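Long-range contacts in endo-b-1,4-glucanase (Nasutitermes takasagoensis, PDB 1KS8), which probably hydrolyses internal beta-1,4-glucosidic linkages in cellulose, lichenin and cereal beta-glucans as a family 9 glycosyl hydrolase: residues Y3-V8 with Y337-G342; D47-Y52 with F103-T108; E112-V117 with R137-I142; N309-M314 with Q329-Q334. One frame throughout, in Å; residues are numbered along the deposited sequence.

Interaction 1. Residues Y3-V8 with Y337-G342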
loop_
_atom_site.group_PDB
_atom_site.type_symbol
_atom_site.label_atom_id
_atom_site.label_comp_id
_atom_site.label_asym_id
_atom_site.label_seq_id
_atom_site.Cartn_x
_atom_site.Cartn_y
_atom_site.Cartn_z
ATOM N N TYR A 3 -22.275 -2.482 -8.906
ATOM C CA TYR A 3 -21.174 -1.526 -8.899
ATOM C C TYR A 3 -20.253 -1.680 -10.104
ATOM O O TYR A 3 -19.965 -2.792 -10.548
ATOM C CB TYR A 3 -20.351 -1.677 -7.616
ATOM C CG TYR A 3 -21.114 -1.358 -6.353
ATOM C CD1 TYR A 3 -21.608 -0.075 -6.117
ATOM C CD2 TYR A 3 -21.352 -2.342 -5.397
ATOM C CE1 TYR A 3 -22.322 0.218 -4.955
ATOM C CE2 TYR A 3 -22.064 -2.060 -4.235
ATOM C CZ TYR A 3 -22.546 -0.781 -4.020
ATOM O OH TYR A 3 -23.266 -0.507 -2.878
ATOM N N ASP A 4 -19.793 -0.546 -10.621
ATOM C CA ASP A 4 -18.888 -0.512 -11.764
ATOM C C ASP A 4 -17.464 -0.653 -11.225
ATOM O O ASP A 4 -16.766 0.346 -11.035
ATOM C CB ASP A 4 -19.035 0.829 -12.487
ATOM C CG ASP A 4 -18.291 0.873 -13.805
ATOM O OD1 ASP A 4 -17.430 -0.000 -14.043
ATOM O OD2 ASP A 4 -18.568 1.800 -14.599
ATOM N N TYR A 5 -17.038 -1.889 -10.982
ATOM C CA TYR A 5 -15.703 -2.140 -10.442
ATOM C C TYR A 5 -14.597 -1.591 -11.327
ATOM O O TYR A 5 -13.557 -1.161 -10.830
ATOM C CB TYR A 5 -15.482 -3.639 -10.220
ATOM C CG TYR A 5 -16.475 -4.262 -9.271
ATOM C CD1 TYR A 5 -16.567 -3.839 -7.944
ATOM C CD2 TYR A 5 -17.342 -5.261 -9.704
ATOM C CE1 TYR A 5 -17.500 -4.392 -7.076
ATOM C CE2 TYR A 5 -18.278 -5.820 -8.848
ATOM C CZ TYR A 5 -18.356 -5.381 -7.537
ATOM O OH TYR A 5 -19.300 -5.926 -6.703
ATOM N N LYS A 6 -14.807 -1.613 -12.638
ATOM C CA LYS A 6 -13.803 -1.086 -13.552
ATOM C C LYS A 6 -13.560 0.389 -13.259
ATOM O O LYS A 6 -12.417 0.843 -13.222
ATOM C CB LYS A 6 -14.252 -1.249 -15.004
ATOM C CG LYS A 6 -14.286 -2.685 -15.494
ATOM C CD LYS A 6 -14.733 -2.752 -16.949
ATOM C CE LYS A 6 -14.699 -4.177 -17.476
ATOM N NZ LYS A 6 -15.622 -5.076 -16.731
ATOM N N GLN A 7 -14.635 1.142 -13.041
ATOM C CA GLN A 7 -14.482 2.559 -12.758
ATOM C C GLN A 7 -13.924 2.810 -11.360
ATOM O O GLN A 7 -13.195 3.777 -11.157
ATOM C CB GLN A 7 -15.809 3.305 -12.939
ATOM C CG GLN A 7 -15.668 4.822 -12.805
ATOM C CD GLN A 7 -14.625 5.403 -13.750
ATOM O OE1 GLN A 7 -13.729 6.142 -13.330
ATOM N NE2 GLN A 7 -14.741 5.079 -15.032
ATOM N N VAL A 8 -14.257 1.961 -10.389
ATOM C CA VAL A 8 -13.708 2.178 -9.055
ATOM C C VAL A 8 -12.197 1.948 -9.133
ATOM O O VAL A 8 -11.425 2.649 -8.478
ATOM C CB VAL A 8 -14.345 1.244 -8.000
ATOM C CG1 VAL A 8 -13.784 1.567 -6.619
ATOM C CG2 VAL A 8 -15.855 1.429 -7.991
ATOM N N TYR A 337 -19.295 -3.439 0.614
ATOM C CA TYR A 337 -19.660 -2.644 1.774
ATOM C C TYR A 337 -18.973 -1.289 1.621
ATOM O O TYR A 337 -19.593 -0.244 1.814
ATOM C CB TYR A 337 -19.218 -3.316 3.080
ATOM C CG TYR A 337 -19.592 -2.517 4.311
ATOM C CD1 TYR A 337 -18.903 -1.350 4.643
ATOM C CD2 TYR A 337 -20.660 -2.906 5.123
ATOM C CE1 TYR A 337 -19.267 -0.589 5.750
ATOM C CE2 TYR A 337 -21.034 -2.150 6.232
ATOM C CZ TYR A 337 -20.333 -0.992 6.539
ATOM O OH TYR A 337 -20.697 -0.230 7.625
ATOM N N ALA A 338 -17.692 -1.307 1.260
ATOM C CA ALA A 338 -16.946 -0.067 1.084
ATOM C C ALA A 338 -17.562 0.806 -0.003
ATOM O O ALA A 338 -17.521 2.034 0.079
ATOM C CB ALA A 338 -15.492 -0.373 0.736
ATOM N N LEU A 339 -18.136 0.171 -1.022
ATOM C CA LEU A 339 -18.736 0.908 -2.127
ATOM C C LEU A 339 -20.138 1.434 -1.848
ATOM O O LEU A 339 -20.640 2.268 -2.600
ATOM C CB LEU A 339 -18.751 0.044 -3.393
ATOM C CG LEU A 339 -17.388 -0.484 -3.854
ATOM C CD1 LEU A 339 -17.550 -1.232 -5.171
ATOM C CD2 LEU A 339 -16.408 0.668 -4.013
ATOM N N GLY A 340 -20.780 0.950 -0.787
ATOM C CA GLY A 340 -22.106 1.454 -0.471
ATOM C C GLY A 340 -23.174 0.516 0.066
ATOM O O GLY A 340 -24.240 0.985 0.452
ATOM N N ASP A 341 -22.915 -0.786 0.116
ATOM C CA ASP A 341 -23.936 -1.710 0.604
ATOM C C ASP A 341 -24.356 -1.504 2.057
ATOM O O ASP A 341 -25.395 -2.008 2.486
ATOM C CB ASP A 341 -23.488 -3.158 0.383
ATOM C CG ASP A 341 -23.725 -3.624 -1.041
ATOM O OD1 ASP A 341 -24.095 -2.783 -1.889
ATOM O OD2 ASP A 341 -23.548 -4.830 -1.314
ATOM N N GLY A 342 -23.557 -0.755 2.808
ATOM C CA GLY A 342 -23.883 -0.497 4.198
ATOM C C GLY A 342 -24.735 0.747 4.384
ATOM O O GLY A 342 -25.057 1.117 5.515
#
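Just ahead of helix 5-18 the chain is pinned to the C-terminal end of helix 324-341 by a CH-pi contact, Leu339 against the ring of Tyr3. The methylene of Leu339 sits over the middle of the Tyr3 ring, with CB 3.7 Å from the ring centroid and only 4° off the normal. From there the two side chains run in opposing directions, and Leu339 CD1 reaches back to Tyr3 CB at 3.7 Å. Tyr3 CG, anti to its carbonyl carbon (chi1 -64°), is thereby set beside the same CD1. The far end of the ring is held by a short hydrogen bond from Tyr3 OH to Asp341 OD1, 2.6 Å long; the carboxylate is met on its anti side, 34° out of its plane. In this (alpha/alpha)6 fold the contact joins the first helix of the chain to one more than 300 residues later. Asp4 is the N-cap of helix 5-18: its OD1 accepts from Gln7 N at 3.2 Å, from above the carboxylate plane. The two branches of Leu339 part toward different residues of the N-terminal segment, CD1 to Tyr5 CE1 at 3.7 Å and CD2 to Val8 CG1 at 3.8 Å. Tyr5 OH is hydrogen-bonded to Asp336 and Gln332 of helix 324-341, while Val8 also packs on Phe421 and Leu425 of helix 415-430.

Interaction 2. Residues D47-Y52 with F103-T108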
loop_
_atom_site.group_PDB
_atom_site.type_symbol
_atom_site.label_atom_id
_atom_site.label_comp_id
_atom_site.label_asym_id
_atom_site.label_seq_id
_atom_site.Cartn_x
_atom_site.Cartn_y
_atom_site.Cartn_z
ATOM N N ASP A 47 19.556 13.008 -5.246
ATOM C CA ASP A 47 18.175 13.288 -5.611
ATOM C C ASP A 47 17.237 12.243 -5.005
ATOM O O ASP A 47 17.422 11.047 -5.209
ATOM C CB ASP A 47 18.054 13.287 -7.139
ATOM C CG ASP A 47 16.625 13.432 -7.619
ATOM O OD1 ASP A 47 15.801 14.017 -6.886
ATOM O OD2 ASP A 47 16.336 12.977 -8.746
ATOM N N LEU A 48 16.249 12.701 -4.239
ATOM C CA LEU A 48 15.266 11.798 -3.646
ATOM C C LEU A 48 13.859 12.277 -3.989
ATOM O O LEU A 48 12.897 11.981 -3.279
ATOM C CB LEU A 48 15.430 11.714 -2.122
ATOM C CG LEU A 48 16.693 11.045 -1.566
ATOM C CD1 LEU A 48 16.629 11.065 -0.043
ATOM C CD2 LEU A 48 16.808 9.610 -2.072
ATOM N N THR A 49 13.740 13.025 -5.082
ATOM C CA THR A 49 12.436 13.524 -5.502
ATOM C C THR A 49 11.586 12.403 -6.082
ATOM O O THR A 49 12.102 11.429 -6.636
ATOM C CB THR A 49 12.559 14.641 -6.558
ATOM O OG1 THR A 49 13.251 14.143 -7.715
ATOM C CG2 THR A 49 13.301 15.838 -5.980
ATOM N N GLY A 50 10.273 12.550 -5.949
ATOM C CA GLY A 50 9.365 11.541 -6.456
ATOM C C GLY A 50 8.752 10.720 -5.339
ATOM O O GLY A 50 8.740 11.140 -4.179
ATOM N N GLY A 51 8.244 9.544 -5.684
ATOM C CA GLY A 51 7.621 8.697 -4.685
ATOM C C GLY A 51 6.243 9.205 -4.302
ATOM O O GLY A 51 5.731 10.160 -4.893
ATOM N N TYR A 52 5.646 8.566 -3.303
ATOM C CA TYR A 52 4.316 8.936 -2.835
ATOM C C TYR A 52 4.289 9.554 -1.448
ATOM O O TYR A 52 5.018 9.125 -0.551
ATOM C CB TYR A 52 3.407 7.708 -2.766
ATOM C CG TYR A 52 3.011 7.104 -4.086
ATOM C CD1 TYR A 52 2.123 7.762 -4.932
ATOM C CD2 TYR A 52 3.491 5.856 -4.472
ATOM C CE1 TYR A 52 1.716 7.194 -6.127
ATOM C CE2 TYR A 52 3.090 5.274 -5.672
ATOM C CZ TYR A 52 2.201 5.951 -6.492
ATOM O OH TYR A 52 1.783 5.389 -7.675
ATOM N N PHE A 103 12.323 4.200 -5.089
ATOM C CA PHE A 103 13.121 3.254 -4.315
ATOM C C PHE A 103 14.529 3.140 -4.886
ATOM O O PHE A 103 15.493 2.971 -4.142
ATOM C CB PHE A 103 12.471 1.867 -4.291
ATOM C CG PHE A 103 11.079 1.854 -3.730
ATOM C CD1 PHE A 103 10.699 2.755 -2.739
ATOM C CD2 PHE A 103 10.153 0.922 -4.180
ATOM C CE1 PHE A 103 9.413 2.724 -2.204
ATOM C CE2 PHE A 103 8.864 0.882 -3.652
ATOM C CZ PHE A 103 8.497 1.787 -2.662
ATOM N N ILE A 104 14.646 3.218 -6.209
ATOM C CA ILE A 104 15.954 3.138 -6.848
ATOM C C ILE A 104 16.818 4.322 -6.406
ATOM O O ILE A 104 18.003 4.155 -6.117
ATOM C CB ILE A 104 15.812 3.107 -8.385
ATOM C CG1 ILE A 104 15.287 1.734 -8.816
ATOM C CG2 ILE A 104 17.154 3.396 -9.048
ATOM C CD1 ILE A 104 14.914 1.645 -10.283
ATOM N N LYS A 105 16.225 5.510 -6.344
ATOM C CA LYS A 105 16.962 6.692 -5.905
ATOM C C LYS A 105 17.347 6.560 -4.435
ATOM O O LYS A 105 18.460 6.906 -4.043
ATOM C CB LYS A 105 16.117 7.959 -6.067
ATOM C CG LYS A 105 15.799 8.347 -7.497
ATOM C CD LYS A 105 15.070 9.681 -7.516
ATOM C CE LYS A 105 14.683 10.087 -8.926
ATOM N NZ LYS A 105 13.928 11.370 -8.948
ATOM N N ALA A 106 16.417 6.064 -3.623
ATOM C CA ALA A 106 16.654 5.903 -2.193
ATOM C C ALA A 106 17.742 4.876 -1.888
ATOM O O ALA A 106 18.336 4.893 -0.810
ATOM C CB ALA A 106 15.349 5.522 -1.491
ATOM N N HIS A 107 17.991 3.978 -2.834
ATOM C CA HIS A 107 19.025 2.959 -2.674
ATOM C C HIS A 107 20.326 3.607 -3.142
ATOM O O HIS A 107 20.825 3.320 -4.232
ATOM C CB HIS A 107 18.704 1.750 -3.546
ATOM C CG HIS A 107 19.565 0.559 -3.265
ATOM N ND1 HIS A 107 19.801 -0.424 -4.201
ATOM C CD2 HIS A 107 20.233 0.185 -2.149
ATOM C CE1 HIS A 107 20.580 -1.351 -3.675
ATOM N NE2 HIS A 107 20.857 -1.007 -2.430
ATOM N N THR A 108 20.864 4.478 -2.299
ATOM C CA THR A 108 22.072 5.233 -2.613
ATOM C C THR A 108 23.377 4.441 -2.676
ATOM O O THR A 108 24.323 4.856 -3.346
ATOM C CB THR A 108 22.213 6.408 -1.629
ATOM O OG1 THR A 108 21.982 5.940 -0.296
ATOM C CG2 THR A 108 21.186 7.487 -1.951
#
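Lys105, near the C-terminal end of helix 89-106, reaches across to the loop at Asp47 and Thr49 and ends there in a salt bridge. Its chain is extended beyond CG, with CD anti to CA (chi2 -175°), and its methylenes run past the backbone carbonyl of Asp47, CB lying 3.5 Å from Asp47 O. The charged bond joins Lys105 NZ to Asp47 OD2 at 2.9 Å, the ammonium standing above the carboxylate plane, 41° out of it. Two neutral oxygens of one residue add to the grip: Lys105 NZ donates to Thr49 O at 2.9 Å, from above the carbonyl plane, and more weakly to Thr49 OG1 at 3.1 Å. Within the loop, the other carboxylate oxygen takes two bonds. Thr49 N donates to Asp47 OD1 at 2.9 Å, closing an Asx turn, and Thr49 OG1 donates to the syn lone pair of Asp47 OD1 at 2.7 Å. The apolar side-chain contact is made by Leu48, whose CD2 lies 3.7 Å from Ala106 CA; this leucine also packs on Tyr114 and Val117 of strand 113-117. Since Thr49 OG1 gives its proton to Asp47, its oxygen is left as an acceptor for the lysine, and the Asx turn sets carboxylate, hydroxyl and carbonyl around one ammonium, an environment likely to favour charged forms of both Lys105 and Asp47.

Interaction 3. Residues E112-V117 with R137-I142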
loop_
_atom_site.group_PDB
_atom_site.type_symbol
_atom_site.label_atom_id
_atom_site.label_comp_id
_atom_site.label_asym_id
_atom_site.label_seq_id
_atom_site.Cartn_x
_atom_site.Cartn_y
_atom_site.Cartn_z
ATOM N N GLU A 112 22.884 0.743 1.701
ATOM C CA GLU A 112 22.393 1.998 2.258
ATOM C C GLU A 112 21.054 2.280 1.602
ATOM O O GLU A 112 20.910 2.152 0.387
ATOM C CB GLU A 112 23.359 3.150 1.970
ATOM C CG GLU A 112 22.982 4.446 2.681
ATOM C CD GLU A 112 24.013 5.541 2.497
ATOM O OE1 GLU A 112 23.982 6.230 1.455
ATOM O OE2 GLU A 112 24.866 5.703 3.395
ATOM N N PHE A 113 20.071 2.664 2.406
ATOM C CA PHE A 113 18.749 2.932 1.866
ATOM C C PHE A 113 18.017 4.022 2.634
ATOM O O PHE A 113 17.884 3.950 3.858
ATOM C CB PHE A 113 17.917 1.646 1.894
ATOM C CG PHE A 113 16.584 1.778 1.229
ATOM C CD1 PHE A 113 16.495 1.863 -0.153
ATOM C CD2 PHE A 113 15.419 1.850 1.985
ATOM C CE1 PHE A 113 15.264 2.022 -0.779
ATOM C CE2 PHE A 113 14.178 2.010 1.369
ATOM C CZ PHE A 113 14.102 2.096 -0.016
ATOM N N TYR A 114 17.546 5.037 1.921
ATOM C CA TYR A 114 16.801 6.100 2.575
ATOM C C TYR A 114 15.361 5.654 2.772
ATOM O O TYR A 114 14.667 5.299 1.816
ATOM C CB TYR A 114 16.876 7.399 1.770
ATOM C CG TYR A 114 18.166 8.138 2.025
ATOM C CD1 TYR A 114 19.348 7.769 1.374
ATOM C CD2 TYR A 114 18.226 9.155 2.976
ATOM C CE1 TYR A 114 20.559 8.399 1.677
ATOM C CE2 TYR A 114 19.426 9.786 3.284
ATOM C CZ TYR A 114 20.587 9.402 2.633
ATOM O OH TYR A 114 21.773 10.019 2.956
ATOM N N GLY A 115 14.929 5.659 4.029
ATOM C CA GLY A 115 13.585 5.219 4.356
ATOM C C GLY A 115 12.589 6.306 4.690
ATOM O O GLY A 115 11.430 6.011 4.991
ATOM N N GLN A 116 13.014 7.563 4.647
ATOM C CA GLN A 116 12.092 8.642 4.955
ATOM C C GLN A 116 12.586 9.997 4.490
ATOM O O GLN A 116 13.782 10.278 4.535
ATOM C CB GLN A 116 11.847 8.705 6.468
ATOM C CG GLN A 116 10.609 9.499 6.881
ATOM C CD GLN A 116 10.346 9.424 8.377
ATOM O OE1 GLN A 116 10.345 8.339 8.962
ATOM N NE2 GLN A 116 10.113 10.574 9.002
ATOM N N VAL A 117 11.659 10.818 4.011
ATOM C CA VAL A 117 11.963 12.194 3.633
ATOM C C VAL A 117 10.842 12.994 4.280
ATOM O O VAL A 117 9.653 12.743 4.029
ATOM C CB VAL A 117 11.959 12.442 2.116
ATOM C CG1 VAL A 117 12.257 13.919 1.848
ATOM C CG2 VAL A 117 13.012 11.574 1.442
ATOM N N ARG A 137 13.122 19.407 5.181
ATOM C CA ARG A 137 12.659 18.038 5.009
ATOM C C ARG A 137 13.849 17.095 5.110
ATOM O O ARG A 137 14.475 16.739 4.108
ATOM C CB ARG A 137 11.940 17.882 3.663
ATOM C CG ARG A 137 10.526 18.454 3.691
ATOM C CD ARG A 137 9.898 18.559 2.311
ATOM N NE ARG A 137 9.691 17.272 1.652
ATOM C CZ ARG A 137 8.752 16.386 1.981
ATOM N NH1 ARG A 137 7.912 16.627 2.978
ATOM N NH2 ARG A 137 8.635 15.262 1.283
ATOM N N PRO A 138 14.188 16.687 6.341
ATOM C CA PRO A 138 15.314 15.782 6.562
ATOM C C PRO A 138 15.069 14.432 5.908
ATOM O O PRO A 138 13.923 14.005 5.754
ATOM C CB PRO A 138 15.379 15.663 8.086
ATOM C CG PRO A 138 14.736 16.925 8.573
ATOM C CD PRO A 138 13.589 17.106 7.621
ATOM N N ALA A 139 16.153 13.771 5.522
ATOM C CA ALA A 139 16.074 12.449 4.922
ATOM C C ALA A 139 16.780 11.511 5.889
ATOM O O ALA A 139 17.875 11.813 6.372
ATOM C CB ALA A 139 16.763 12.437 3.563
ATOM N N TYR A 140 16.145 10.382 6.184
ATOM C CA TYR A 140 16.703 9.409 7.115
ATOM C C TYR A 140 16.982 8.099 6.392
ATOM O O TYR A 140 16.210 7.681 5.525
ATOM C CB TYR A 140 15.720 9.167 8.262
ATOM C CG TYR A 140 15.291 10.419 8.998
ATOM C CD1 TYR A 140 16.229 11.274 9.574
ATOM C CD2 TYR A 140 13.940 10.736 9.141
ATOM C CE1 TYR A 140 15.833 12.414 10.279
ATOM C CE2 TYR A 140 13.533 11.869 9.842
ATOM C CZ TYR A 140 14.481 12.701 10.407
ATOM O OH TYR A 140 14.072 13.816 11.107
ATOM N N LYS A 141 18.076 7.443 6.761
ATOM C CA LYS A 141 18.456 6.202 6.109
ATOM C C LYS A 141 18.835 5.081 7.066
ATOM O O LYS A 141 19.057 5.298 8.260
ATOM C CB LYS A 141 19.657 6.461 5.198
ATOM C CG LYS A 141 20.928 6.823 5.967
ATOM C CD LYS A 141 22.103 7.084 5.033
ATOM C CE LYS A 141 23.408 7.217 5.803
ATOM N NZ LYS A 141 23.359 8.312 6.806
ATOM N N ILE A 142 18.883 3.875 6.515
ATOM C CA ILE A 142 19.337 2.715 7.258
ATOM C C ILE A 142 20.629 2.341 6.531
ATOM O O ILE A 142 20.798 2.649 5.346
ATOM C CB ILE A 142 18.339 1.519 7.216
ATOM C CG1 ILE A 142 17.904 1.216 5.781
ATOM C CG2 ILE A 142 17.137 1.816 8.103
ATOM C CD1 ILE A 142 17.060 -0.048 5.660
#
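Tyr114 and Lys141 extend in the same direction, flank to flank. With Lys141 CG between its backbone N and carbonyl carbon (chi1 67°), Lys141 CB stands over the centre of the Tyr114 ring, 3.7 Å from the centroid and 8° off its normal, while Ala139 CB approaches CD2 of the ring obliquely at 3.6 Å. An alanine in place of Tyr114 would probably open a gap beside Lys141 and Ala139 and leave the backbone N of Asp43 without the phenolic oxygen. Glu112 crosses the same lysine, its OE2 3.2 Å from Lys141 CE but too far from NZ for a salt bridge; its OE1 is hydrogen-bonded to Thr108. These residues belong to a small antiparallel sheet, with strand 113-117 between strands 60-61 and 139-142. Gly115 and Gln116 both face Tyr140 in a classic beta bulge: Tyr140 O accepts from Gly115 N at 2.8 Å and, weakly, from Gln116 N at 3.3 Å. The Gln116 amide and Tyr140 ring planes are 86° apart; Gln116 NE2 comes to the ring edge, 3.8 Å from Tyr140 CE2, and is hydrogen-bonded to Gly118 and Asp201. Phe113 CB meets Ile142 CG1 at 3.9 Å, and both rest on Leu151 of helix 149-165.

Interaction 4. Residues N309-M314 with Q329-Q334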
loop_
_atom_site.group_PDB
_atom_site.type_symbol
_atom_site.label_atom_id
_atom_site.label_comp_id
_atom_site.label_asym_id
_atom_site.label_seq_id
_atom_site.Cartn_x
_atom_site.Cartn_y
_atom_site.Cartn_z
ATOM N N ASN A 309 -8.111 -5.726 2.747
ATOM C CA ASN A 309 -6.899 -6.542 2.711
ATOM C C ASN A 309 -7.288 -8.006 2.865
ATOM O O ASN A 309 -6.740 -8.878 2.192
ATOM C CB ASN A 309 -5.942 -6.155 3.844
ATOM C CG ASN A 309 -5.216 -4.854 3.575
ATOM O OD1 ASN A 309 -5.454 -4.196 2.565
ATOM N ND2 ASN A 309 -4.319 -4.478 4.484
ATOM N N ALA A 310 -8.232 -8.270 3.763
ATOM C CA ALA A 310 -8.702 -9.630 3.984
ATOM C C ALA A 310 -9.367 -10.121 2.701
ATOM O O ALA A 310 -9.181 -11.272 2.299
ATOM C CB ALA A 310 -9.689 -9.666 5.144
ATOM N N ALA A 311 -10.135 -9.248 2.056
ATOM C CA ALA A 311 -10.808 -9.612 0.814
ATOM C C ALA A 311 -9.780 -10.037 -0.231
ATOM O O ALA A 311 -9.994 -11.006 -0.963
ATOM C CB ALA A 311 -11.639 -8.441 0.290
ATOM N N PHE A 312 -8.659 -9.325 -0.306
ATOM C CA PHE A 312 -7.646 -9.688 -1.286
ATOM C C PHE A 312 -7.021 -11.041 -0.969
ATOM O O PHE A 312 -6.755 -11.828 -1.875
ATOM C CB PHE A 312 -6.547 -8.632 -1.380
ATOM C CG PHE A 312 -5.600 -8.876 -2.515
ATOM C CD1 PHE A 312 -6.065 -8.885 -3.826
ATOM C CD2 PHE A 312 -4.260 -9.160 -2.277
ATOM C CE1 PHE A 312 -5.212 -9.178 -4.887
ATOM C CE2 PHE A 312 -3.398 -9.455 -3.334
ATOM C CZ PHE A 312 -3.877 -9.464 -4.638
ATOM N N ILE A 313 -6.780 -11.315 0.310
ATOM C CA ILE A 313 -6.215 -12.604 0.692
ATOM C C ILE A 313 -7.193 -13.700 0.275
ATOM O O ILE A 313 -6.784 -14.758 -0.200
ATOM C CB ILE A 313 -5.955 -12.680 2.218
ATOM C CG1 ILE A 313 -4.748 -11.806 2.578
ATOM C CG2 ILE A 313 -5.703 -14.128 2.647
ATOM C CD1 ILE A 313 -3.437 -12.237 1.921
ATOM N N MET A 314 -8.485 -13.437 0.435
ATOM C CA MET A 314 -9.506 -14.411 0.058
ATOM C C MET A 314 -9.502 -14.651 -1.446
ATOM O O MET A 314 -9.647 -15.787 -1.902
ATOM C CB MET A 314 -10.888 -13.933 0.498
ATOM C CG MET A 314 -11.093 -13.975 1.998
ATOM S SD MET A 314 -12.755 -13.470 2.457
ATOM C CE MET A 314 -12.519 -13.120 4.195
ATOM N N GLN A 329 -17.074 -14.726 -3.234
ATOM C CA GLN A 329 -18.327 -14.080 -2.866
ATOM C C GLN A 329 -18.146 -13.261 -1.592
ATOM O O GLN A 329 -18.581 -12.110 -1.520
ATOM C CB GLN A 329 -19.420 -15.128 -2.647
ATOM C CG GLN A 329 -20.767 -14.553 -2.219
ATOM C CD GLN A 329 -21.510 -13.865 -3.354
ATOM O OE1 GLN A 329 -22.568 -13.272 -3.144
ATOM N NE2 GLN A 329 -20.965 -13.949 -4.561
ATOM N N PHE A 330 -17.499 -13.844 -0.586
ATOM C CA PHE A 330 -17.307 -13.119 0.662
ATOM C C PHE A 330 -16.430 -11.896 0.442
ATOM O O PHE A 330 -16.705 -10.823 0.977
ATOM C CB PHE A 330 -16.678 -14.003 1.740
ATOM C CG PHE A 330 -16.795 -13.418 3.119
ATOM C CD1 PHE A 330 -17.875 -13.738 3.936
ATOM C CD2 PHE A 330 -15.872 -12.480 3.567
ATOM C CE1 PHE A 330 -18.036 -13.125 5.179
ATOM C CE2 PHE A 330 -16.024 -11.862 4.805
ATOM C CZ PHE A 330 -17.110 -12.186 5.613
ATOM N N ALA A 331 -15.365 -12.058 -0.335
ATOM C CA ALA A 331 -14.475 -10.941 -0.624
ATOM C C ALA A 331 -15.288 -9.812 -1.249
ATOM O O ALA A 331 -15.113 -8.644 -0.906
ATOM C CB ALA A 331 -13.376 -11.379 -1.573
ATOM N N GLN A 332 -16.187 -10.167 -2.164
ATOM C CA GLN A 332 -17.021 -9.173 -2.829
ATOM C C GLN A 332 -17.921 -8.426 -1.843
ATOM O O GLN A 332 -18.160 -7.229 -2.007
ATOM C CB GLN A 332 -17.879 -9.829 -3.918
ATOM C CG GLN A 332 -18.619 -8.820 -4.790
ATOM C CD GLN A 332 -19.572 -9.464 -5.784
ATOM O OE1 GLN A 332 -20.087 -8.797 -6.682
ATOM N NE2 GLN A 332 -19.820 -10.758 -5.622
ATOM N N THR A 333 -18.428 -9.112 -0.821
ATOM C CA THR A 333 -19.293 -8.426 0.136
ATOM C C THR A 333 -18.530 -7.336 0.885
ATOM O O THR A 333 -19.097 -6.303 1.234
ATOM C CB THR A 333 -19.914 -9.385 1.184
ATOM O OG1 THR A 333 -18.886 -9.921 2.026
ATOM C CG2 THR A 333 -20.664 -10.517 0.498
ATOM N N GLN A 334 -17.244 -7.565 1.131
ATOM C CA GLN A 334 -16.442 -6.583 1.848
ATOM C C GLN A 334 -16.170 -5.371 0.972
ATOM O O GLN A 334 -16.300 -4.230 1.419
ATOM C CB GLN A 334 -15.136 -7.223 2.323
ATOM C CG GLN A 334 -15.375 -8.391 3.267
ATOM C CD GLN A 334 -16.202 -7.992 4.479
ATOM O OE1 GLN A 334 -15.745 -7.237 5.331
ATOM N NE2 GLN A 334 -17.432 -8.493 4.551
#
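Helix segments 309-314 and 329-334 run nearly antiparallel, at 159° between their directions, and their axes come within 8.4 Å, a close approach permitted by the small residues Ala311 and Ala331 where the backbones are nearest. There the two methyls meet at 3.9 Å between Ala311 CB and Ala331 CB, and each also touches the main chain opposite: Ala331 CB lies 3.5 Å from Ala311 O, and Ala311 CB 3.7 Å from Ala331 O. One turn further along the first helix, Met314 reaches across with its chain extended beyond CG, SD being anti to CA (chi2 -178°). Its sulfur makes a Met-aromatic contact with Phe330, coming obliquely to the ring with SD 3.5 Å from Phe330 CD2. The terminal methyl adds to the contact, Met314 CE lying 3.5 Å from Phe330 CD2 and 3.8 Å from Phe330 CE2. An alanine in place of Met314 would probably open a gap beside Phe330 and set its ring freer to turn. On one face of this ring Thr333 OG1 stands over the centre, while giving its proton to Phe330 O on a lone pair at 2.6 Å. Gln334 CB touches Ala311 CB on the other side of the alanine pair, and its amide is bonded to Leu296 and Gly294. The contact is a helical hairpin of the (alpha/alpha)6 fold, formed by helices 303-319 and 324-341; helix 271-286 packs against both, with Val281 and Leu284 on Met314 and Ile285 on Phe330.

From the N terminus, interaction 1 closes the longest loop, joining helix 5-18 to the end of helix 324-341, and the other three contacts nest within it. Interaction 2 comes next, tying the loop before strand 60-61 to helix 89-106. Interaction 3 follows in series, pairing strand 113-117 with strand 139-142; it touches interaction 2, Ala106 O probably accepting a hydrogen bond from Tyr114 N. Interaction 4 closes a short hairpin later in the chain and shares helix 324-341 with interaction 1, which it also touches. Interactions 2 and 3 lie on the opposite side of the chain's centre from 1 and 4, and none cross.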